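Local coordinates for fat acid-binding protein (Eubacterium ventriosum, PDB 3NYI) that holds a stearic acid molecule and probably serves as a fatty-acid-binding protein of the DegV family, at residues Q222-Y227 with I285-I290; N231-F236 with L260-D265. All coordinates share one frame; numbering follows the deposited sequence.

Both interactions belong to the α/β layer formed by helices 213-231 and 246-260 on the sheet that contains strand 285-291. The centres of interactions 1 and 2 lie about 10 Å apart. Interaction 1 packs helix 213-231 on the strand, and interaction 2 joins the loops that follow the two helices. L260 and F236 connect them. L260 CD1 lies 3.8 Å from L287 CD1, and F236 CE1 lies 3.8 Å from Y227 CE2. The methyl end of the stearic acid reaches the strand of interaction 1, while S97 OG and T65 OG1 hydrogen-bond to the ligand. Interaction 2 is more remote: the side chain of L260 is about 12 Å from the stearic acid (nearest atoms).

Interaction 1: residues Q222-Y227 with I285-I290; sequences QVAKKY and IGLGVI. With STE (stearic acid), chain C.
Y227 reaches from helix 213-231 to V289 on strand 285-291. Its CG is anti to the backbone N (chi1 176°), which carries the ring from CB towards the strand. Y227 CD2 is 4.1 Å from V289 CG2. Y227 CE2 is closer, 3.8 Å from V289 CG2. The methyl meets the ring obliquely, and the two side chains run past each other in opposite directions. At the tip, OH hydrogen-bonds to S161 O, which satisfies the phenol and should limit its movement. One turn earlier in the helix, A224 presents its CB to both methyls of L287. A224 CB is 3.9 Å from L287 CD1 and 4.1 Å from L287 CD2. The contact is apolar, with no hydrogen bond between 222-227 and 285-290. This is a helix packed on a mixed β-sheet, and the opposite face of the strand meets the methyl end of the bound stearic acid. Stearic acid C18 lies 3.4 Å from G286 C. G286 has no side chain; a CB here would probably crowd C18. Strand 285-291 pairs antiparallel with 163-167 on one edge and 236-242 on the other. Helix 213-231 packs across this sheet, with V223 and A224 touching F165, and L287 reaching both V220 of that helix and V238.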
ATOM      1  N   GLN A 222     -10.240  -3.802  17.402  1.00 26.74           N
ATOM      2  CA  GLN A 222     -11.613  -4.271  17.547  1.00 31.11           C
ATOM      3  C   GLN A 222     -12.356  -4.240  16.214  1.00 33.34           C
ATOM      4  O   GLN A 222     -13.129  -5.148  15.906  1.00 25.17           O
ATOM      5  CB  GLN A 222     -12.357  -3.493  18.637  1.00 33.68           C
ATOM      6  CG  GLN A 222     -11.918  -3.891  20.029  1.00 43.67           C
ATOM      7  CD  GLN A 222     -11.943  -5.405  20.234  1.00 51.39           C
ATOM      8  OE1 GLN A 222     -12.980  -6.055  20.060  1.00 55.74           O
ATOM      9  NE2 GLN A 222     -10.798  -5.970  20.597  1.00 42.83           N
ATOM     10  N   VAL A 223     -12.110  -3.212  15.405  1.00 28.51           N
ATOM     11  CA  VAL A 223     -12.720  -3.160  14.087  1.00 24.24           C
ATOM     12  C   VAL A 223     -12.205  -4.298  13.184  1.00 26.01           C
ATOM     13  O   VAL A 223     -12.967  -4.908  12.420  1.00 23.47           O
ATOM     14  CB  VAL A 223     -12.463  -1.797  13.394  1.00 26.67           C
ATOM     15  CG1 VAL A 223     -12.935  -1.860  11.971  1.00 33.84           C
ATOM     16  CG2 VAL A 223     -13.188  -0.689  14.139  1.00 35.61           C
ATOM     17  N   ALA A 224     -10.913  -4.590  13.261  1.00 25.72           N
ATOM     18  CA  ALA A 224     -10.370  -5.668  12.438  1.00 28.12           C
ATOM     19  C   ALA A 224     -10.956  -7.003  12.908  1.00 28.13           C
ATOM     20  O   ALA A 224     -11.279  -7.865  12.099  1.00 27.43           O
ATOM     21  CB  ALA A 224      -8.872  -5.714  12.527  1.00 19.27           C
ATOM     22  N   LYS A 225     -11.073  -7.158  14.220  1.00 29.09           N
ATOM     23  CA  LYS A 225     -11.517  -8.429  14.801  1.00 28.55           C
ATOM     24  C   LYS A 225     -12.928  -8.781  14.337  1.00 31.27           C
ATOM     25  O   LYS A 225     -13.206  -9.928  13.976  1.00 35.29           O
ATOM     26  CB  LYS A 225     -11.443  -8.399  16.315  1.00 26.20           C
ATOM     27  CG  LYS A 225     -11.912  -9.728  16.962  1.00 27.61           C
ATOM     28  CD  LYS A 225     -11.772  -9.709  18.480  1.00 36.89           C
ATOM     29  CE  LYS A 225     -12.502 -10.910  19.120  1.00 41.84           C
ATOM     30  NZ  LYS A 225     -12.213 -12.180  18.389  1.00 42.42           N
ATOM     31  N   LYS A 226     -13.799  -7.777  14.328  1.00 30.97           N
ATOM     32  CA  LYS A 226     -15.155  -7.927  13.825  1.00 34.31           C
ATOM     33  C   LYS A 226     -15.178  -8.399  12.368  1.00 27.68           C
ATOM     34  O   LYS A 226     -15.922  -9.301  12.006  1.00 28.12           O
ATOM     35  CB  LYS A 226     -15.910  -6.602  13.976  1.00 31.01           C
ATOM     36  CG  LYS A 226     -17.306  -6.603  13.377  1.00 47.51           C
ATOM     37  CD  LYS A 226     -17.966  -5.227  13.506  1.00 56.94           C
ATOM     38  CE  LYS A 226     -19.402  -5.252  12.993  1.00 58.08           C
ATOM     39  NZ  LYS A 226     -20.228  -6.217  13.770  1.00 62.77           N
ATOM     40  N   TYR A 227     -14.362  -7.783  11.520  1.00 23.58           N
ATOM     41  CA  TYR A 227     -14.303  -8.185  10.131  1.00 20.50           C
ATOM     42  C   TYR A 227     -13.761  -9.611   9.966  1.00 28.31           C
ATOM     43  O   TYR A 227     -14.303 -10.415   9.194  1.00 30.00           O
ATOM     44  CB  TYR A 227     -13.413  -7.200   9.348  1.00 23.14           C
ATOM     45  CG  TYR A 227     -13.222  -7.592   7.910  1.00 21.87           C
ATOM     46  CD1 TYR A 227     -14.228  -7.365   6.976  1.00 19.64           C
ATOM     47  CD2 TYR A 227     -12.035  -8.184   7.476  1.00 22.29           C
ATOM     48  CE1 TYR A 227     -14.069  -7.721   5.643  1.00 22.44           C
ATOM     49  CE2 TYR A 227     -11.856  -8.537   6.124  1.00 24.23           C
ATOM     50  CZ  TYR A 227     -12.882  -8.304   5.221  1.00 21.54           C
ATOM     51  OH  TYR A 227     -12.734  -8.635   3.885  1.00 22.56           O
ATOM     52  N   ILE A 285      -0.415   3.805  11.934  1.00 23.79           N
ATOM     53  CA  ILE A 285      -0.148   2.462  12.436  1.00 21.79           C
ATOM     54  C   ILE A 285      -1.402   1.621  12.258  1.00 22.58           C
ATOM     55  O   ILE A 285      -2.513   2.106  12.432  1.00 23.37           O
ATOM     56  CB  ILE A 285       0.295   2.478  13.910  1.00 31.39           C
ATOM     57  CG1 ILE A 285       0.680   1.066  14.368  1.00 37.04           C
ATOM     58  CG2 ILE A 285      -0.781   3.096  14.804  1.00 31.57           C
ATOM     59  CD1 ILE A 285       1.576   1.044  15.600  1.00 40.66           C
ATOM     60  N   GLY A 286      -1.234   0.373  11.858  1.00 21.69           N
ATOM     61  CA  GLY A 286      -2.405  -0.428  11.555  1.00 25.86           C
ATOM     62  C   GLY A 286      -2.052  -1.785  11.019  1.00 26.51           C
ATOM     63  O   GLY A 286      -0.902  -2.217  11.097  1.00 26.35           O
ATOM     64  N   LEU A 287      -3.057  -2.468  10.490  1.00 25.02           N
ATOM     65  CA  LEU A 287      -2.864  -3.804   9.964  1.00 23.40           C
ATOM     66  C   LEU A 287      -3.666  -3.958   8.689  1.00 21.15           C
ATOM     67  O   LEU A 287      -4.662  -3.261   8.481  1.00 22.26           O
ATOM     68  CB  LEU A 287      -3.274  -4.874  10.996  1.00 23.77           C
ATOM     69  CG  LEU A 287      -4.759  -4.980  11.346  1.00 33.01           C
ATOM     70  CD1 LEU A 287      -5.114  -6.402  11.740  1.00 34.49           C
ATOM     71  CD2 LEU A 287      -5.108  -4.017  12.472  1.00 35.79           C
ATOM     72  N   GLY A 288      -3.192  -4.845   7.820  1.00 20.90           N
ATOM     73  CA  GLY A 288      -3.883  -5.193   6.595  1.00 21.21           C
ATOM     74  C   GLY A 288      -4.183  -6.678   6.578  1.00 25.52           C
ATOM     75  O   GLY A 288      -3.465  -7.487   7.188  1.00 20.40           O
ATOM     76  N   VAL A 289      -5.259  -7.049   5.901  1.00 19.62           N
ATOM     77  CA  VAL A 289      -5.609  -8.458   5.791  1.00 21.21           C
ATOM     78  C   VAL A 289      -6.033  -8.727   4.365  1.00 20.74           C
ATOM     79  O   VAL A 289      -6.466  -7.817   3.652  1.00 19.83           O
ATOM     80  CB  VAL A 289      -6.761  -8.861   6.757  1.00 20.97           C
ATOM     81  CG1 VAL A 289      -6.454  -8.369   8.158  1.00 19.80           C
ATOM     82  CG2 VAL A 289      -8.109  -8.306   6.254  1.00 20.25           C
ATOM     83  N   ILE A 290      -5.905  -9.974   3.945  1.00 21.60           N
ATOM     84  CA  ILE A 290      -6.394 -10.375   2.635  1.00 18.34           C
ATOM     85  C   ILE A 290      -6.691 -11.857   2.672  1.00 17.16           C
ATOM     86  O   ILE A 290      -6.091 -12.589   3.466  1.00 19.32           O
ATOM     87  CB  ILE A 290      -5.355 -10.067   1.512  1.00 19.68           C
ATOM     88  CG1 ILE A 290      -6.020 -10.060   0.128  1.00 25.07           C
ATOM     89  CG2 ILE A 290      -4.218 -11.078   1.558  1.00 17.82           C
ATOM     90  CD1 ILE A 290      -5.120  -9.456  -1.014  1.00 25.45           C
TER
HETATM   91  C1  STE C 301       0.425  10.730  -6.131  1.00 31.98           C
HETATM   92  O1  STE C 301      -0.045  10.412  -7.181  1.00 27.25           O
HETATM   93  O2  STE C 301       0.772  11.863  -5.964  1.00 30.53           O
HETATM   94  C2  STE C 301       0.368   9.748  -4.939  1.00 23.87           C
HETATM   95  C3  STE C 301      -0.825  10.087  -4.010  1.00 20.47           C
HETATM   96  C4  STE C 301      -0.805   9.168  -2.763  1.00 21.29           C
HETATM   97  C5  STE C 301      -2.108   9.308  -1.945  1.00 22.03           C
HETATM   98  C6  STE C 301      -2.033   8.423  -0.680  1.00 20.91           C
HETATM   99  C7  STE C 301      -3.283   8.618   0.216  1.00 20.93           C
HETATM  100  C8  STE C 301      -3.217   7.592   1.376  1.00 22.96           C
HETATM  101  C9  STE C 301      -4.425   7.747   2.328  1.00 23.43           C
HETATM  102  C10 STE C 301      -4.256   6.758   3.514  1.00 26.88           C
HETATM  103  C11 STE C 301      -4.616   5.351   3.030  1.00 23.16           C
HETATM  104  C12 STE C 301      -3.575   4.253   3.351  1.00 23.79           C
HETATM  105  C13 STE C 301      -2.665   4.549   4.554  1.00 26.16           C
HETATM  106  C14 STE C 301      -2.632   3.254   5.411  1.00 23.51           C
HETATM  107  C15 STE C 301      -1.458   3.280   6.418  1.00 20.19           C
HETATM  108  C16 STE C 301      -1.691   2.172   7.474  1.00 24.74           C
HETATM  109  C17 STE C 301      -1.102   0.837   6.969  1.00 22.18           C
HETATM  110  C18 STE C 301      -1.164  -0.245   8.072  1.00 23.96           C

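Interaction 2: residues N231-F236 with L260-D265; sequences NNKDNF and LDVKLD
K233 spans from the loop after helix 213-231 to V262 and the backbone of the loop after helix 246-260. These are two helix-to-strand connections of the α/β domain. N232 and D261 each leave their helix with positive phi. Two backbone bonds shape the first loop: N235 N to N232 O, and F236 N to K233 O. The one hydrogen bond across the contact runs from K233 NZ to D261 O, at 3.0 Å. The amine sits above the carbonyl plane, 47° out of it, with a C=O···N angle of 132°. D261 OD2 is 4.3 Å from K233 NZ, beyond a salt bridge, so any attraction is probably modest. The apolar part is K233 against V262. V262 CG1 is 3.7 Å from K233 CG and tight against K233 CD at 3.5 Å. Farther out, K233 bends at its last two torsions, which turns NZ to the carbonyl O of D261. With the chain cut back to an alanine, D261 O would probably lose this donor and V262 CG1 the methylenes it packs on. L260 O lies beside the lysine chain, 3.0 Å from K233 CD and 3.2 Å from K233 CE.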
ATOM      1  N   ASN A 231     -15.781 -13.124   8.622  1.00 27.71           N
ATOM      2  CA  ASN A 231     -15.371 -13.692   7.343  1.00 29.62           C
ATOM      3  C   ASN A 231     -14.481 -14.941   7.405  1.00 30.18           C
ATOM      4  O   ASN A 231     -14.067 -15.470   6.372  1.00 43.04           O
ATOM      5  CB  ASN A 231     -14.715 -12.606   6.497  1.00 27.71           C
ATOM      6  CG  ASN A 231     -15.707 -11.525   6.087  1.00 38.40           C
ATOM      7  OD1 ASN A 231     -15.741 -10.426   6.657  1.00 38.25           O
ATOM      8  ND2 ASN A 231     -16.534 -11.843   5.108  1.00 39.27           N
ATOM      9  N   ASN A 232     -14.190 -15.381   8.621  1.00 28.30           N
ATOM     10  CA  ASN A 232     -13.459 -16.619   8.859  1.00 37.34           C
ATOM     11  C   ASN A 232     -11.983 -16.282   8.943  1.00 33.73           C
ATOM     12  O   ASN A 232     -11.277 -16.283   7.945  1.00 34.21           O
ATOM     13  CB  ASN A 232     -13.737 -17.653   7.762  1.00 39.54           C
ATOM     14  CG  ASN A 232     -13.373 -19.056   8.183  1.00 46.14           C
ATOM     15  OD1 ASN A 232     -12.511 -19.256   9.047  1.00 44.73           O
ATOM     16  ND2 ASN A 232     -14.044 -20.044   7.587  1.00 44.86           N
ATOM     17  N   LYS A 233     -11.549 -15.971  10.152  1.00 26.90           N
ATOM     18  CA  LYS A 233     -10.199 -15.508  10.401  1.00 36.28           C
ATOM     19  C   LYS A 233      -9.122 -16.458   9.852  1.00 32.06           C
ATOM     20  O   LYS A 233      -8.065 -16.007   9.398  1.00 29.37           O
ATOM     21  CB  LYS A 233     -10.032 -15.309  11.898  1.00 33.27           C
ATOM     22  CG  LYS A 233      -8.669 -14.877  12.332  1.00 40.61           C
ATOM     23  CD  LYS A 233      -8.672 -14.606  13.834  1.00 51.19           C
ATOM     24  CE  LYS A 233      -8.971 -15.868  14.629  1.00 54.96           C
ATOM     25  NZ  LYS A 233      -7.820 -16.809  14.649  1.00 62.67           N
ATOM     26  N   ASP A 234      -9.404 -17.760   9.882  1.00 29.35           N
ATOM     27  CA  ASP A 234      -8.429 -18.762   9.451  1.00 28.44           C
ATOM     28  C   ASP A 234      -8.117 -18.625   7.968  1.00 28.52           C
ATOM     29  O   ASP A 234      -7.095 -19.121   7.495  1.00 24.50           O
ATOM     30  CB  ASP A 234      -8.960 -20.176   9.689  1.00 32.55           C
ATOM     31  CG  ASP A 234      -9.111 -20.514  11.161  1.00 49.69           C
ATOM     32  OD1 ASP A 234      -8.362 -19.951  11.990  1.00 51.62           O
ATOM     33  OD2 ASP A 234      -9.977 -21.362  11.476  1.00 54.57           O
ATOM     34  N   ASN A 235      -9.008 -17.973   7.229  1.00 27.83           N
ATOM     35  CA  ASN A 235      -8.846 -17.883   5.788  1.00 29.78           C
ATOM     36  C   ASN A 235      -8.118 -16.627   5.319  1.00 26.10           C
ATOM     37  O   ASN A 235      -8.044 -16.389   4.122  1.00 26.94           O
ATOM     38  CB  ASN A 235     -10.189 -18.043   5.078  1.00 33.32           C
ATOM     39  CG  ASN A 235     -10.757 -19.464   5.217  1.00 35.03           C
ATOM     40  OD1 ASN A 235     -10.026 -20.428   5.500  1.00 35.74           O
ATOM     41  ND2 ASN A 235     -12.055 -19.597   5.015  1.00 47.00           N
ATOM     42  N   PHE A 236      -7.577 -15.858   6.260  1.00 20.57           N
ATOM     43  CA  PHE A 236      -6.884 -14.591   5.937  1.00 23.22           C
ATOM     44  C   PHE A 236      -5.400 -14.579   6.297  1.00 22.99           C
ATOM     45  O   PHE A 236      -4.973 -15.248   7.239  1.00 25.74           O
ATOM     46  CB  PHE A 236      -7.558 -13.411   6.654  1.00 21.61           C
ATOM     47  CG  PHE A 236      -8.867 -13.016   6.053  1.00 22.32           C
ATOM     48  CD1 PHE A 236      -8.955 -11.922   5.214  1.00 19.72           C
ATOM     49  CD2 PHE A 236     -10.018 -13.758   6.321  1.00 22.55           C
ATOM     50  CE1 PHE A 236     -10.175 -11.564   4.634  1.00 23.17           C
ATOM     51  CE2 PHE A 236     -11.241 -13.397   5.761  1.00 26.00           C
ATOM     52  CZ  PHE A 236     -11.318 -12.317   4.912  1.00 21.33           C
ATOM     53  N   LEU A 260      -6.129 -10.884  18.128  1.00 34.25           N
ATOM     54  CA  LEU A 260      -6.783 -11.590  17.037  1.00 34.00           C
ATOM     55  C   LEU A 260      -6.533 -13.094  17.079  1.00 38.60           C
ATOM     56  O   LEU A 260      -7.207 -13.853  16.383  1.00 40.88           O
ATOM     57  CB  LEU A 260      -6.310 -11.039  15.691  1.00 33.00           C
ATOM     58  CG  LEU A 260      -6.464  -9.540  15.461  1.00 40.61           C
ATOM     59  CD1 LEU A 260      -6.218  -9.235  13.983  1.00 42.31           C
ATOM     60  CD2 LEU A 260      -7.834  -9.066  15.904  1.00 40.78           C
ATOM     61  N   ASP A 261      -5.566 -13.521  17.891  1.00 36.20           N
ATOM     62  CA  ASP A 261      -5.172 -14.928  17.947  1.00 38.67           C
ATOM     63  C   ASP A 261      -4.720 -15.407  16.568  1.00 42.77           C
ATOM     64  O   ASP A 261      -5.219 -16.402  16.036  1.00 42.88           O
ATOM     65  CB  ASP A 261      -6.318 -15.803  18.464  1.00 43.19           C
ATOM     66  CG  ASP A 261      -5.875 -17.228  18.743  1.00 60.73           C
ATOM     67  OD1 ASP A 261      -4.715 -17.414  19.173  1.00 62.61           O
ATOM     68  OD2 ASP A 261      -6.679 -18.160  18.529  1.00 64.71           O
ATOM     69  N   VAL A 262      -3.785 -14.672  15.975  1.00 37.56           N
ATOM     70  CA  VAL A 262      -3.192 -15.083  14.720  1.00 37.74           C
ATOM     71  C   VAL A 262      -1.686 -14.928  14.804  1.00 40.15           C
ATOM     72  O   VAL A 262      -1.162 -14.332  15.743  1.00 34.14           O
ATOM     73  CB  VAL A 262      -3.707 -14.232  13.544  1.00 38.24           C
ATOM     74  CG1 VAL A 262      -5.219 -14.326  13.454  1.00 38.93           C
ATOM     75  CG2 VAL A 262      -3.267 -12.773  13.710  1.00 32.25           C
ATOM     76  N   LYS A 263      -0.993 -15.476  13.821  1.00 36.27           N
ATOM     77  CA  LYS A 263       0.422 -15.200  13.660  1.00 33.33           C
ATOM     78  C   LYS A 263       0.579 -14.366  12.396  1.00 32.20           C
ATOM     79  O   LYS A 263       0.086 -14.743  11.335  1.00 36.31           O
ATOM     80  CB  LYS A 263       1.206 -16.506  13.553  1.00 34.12           C
ATOM     81  CG  LYS A 263       1.542 -17.126  14.905  1.00 59.00           C
ATOM     82  CD  LYS A 263       2.771 -16.464  15.519  1.00 74.53           C
ATOM     83  CE  LYS A 263       2.961 -16.869  16.974  1.00 84.47           C
ATOM     84  NZ  LYS A 263       1.938 -16.245  17.867  1.00 88.73           N
ATOM     85  N   LEU A 264       1.252 -13.229  12.510  1.00 32.59           N
ATOM     86  CA  LEU A 264       1.431 -12.355  11.354  1.00 30.42           C
ATOM     87  C   LEU A 264       2.229 -13.034  10.254  1.00 29.43           C
ATOM     88  O   LEU A 264       3.120 -13.840  10.529  1.00 30.39           O
ATOM     89  CB  LEU A 264       2.135 -11.061  11.764  1.00 35.24           C
ATOM     90  CG  LEU A 264       1.426 -10.196  12.811  1.00 34.87           C
ATOM     91  CD1 LEU A 264       2.267  -8.949  13.101  1.00 28.37           C
ATOM     92  CD2 LEU A 264       0.024  -9.813  12.330  1.00 31.96           C
ATOM     93  N   ASP A 265       1.931 -12.704   9.004  1.00 28.35           N
ATOM     94  CA  ASP A 265       2.819 -13.098   7.924  1.00 35.28           C
ATOM     95  C   ASP A 265       3.876 -12.021   7.779  1.00 38.10           C
ATOM     96  O   ASP A 265       3.626 -10.969   7.202  1.00 32.95           O
ATOM     97  CB  ASP A 265       2.060 -13.321   6.621  1.00 39.66           C
ATOM     98  CG  ASP A 265       1.648 -14.774   6.440  1.00 56.76           C
ATOM     99  OD1 ASP A 265       2.115 -15.405   5.463  1.00 62.46           O
ATOM    100  OD2 ASP A 265       0.881 -15.291   7.291  1.00 49.07           O
TER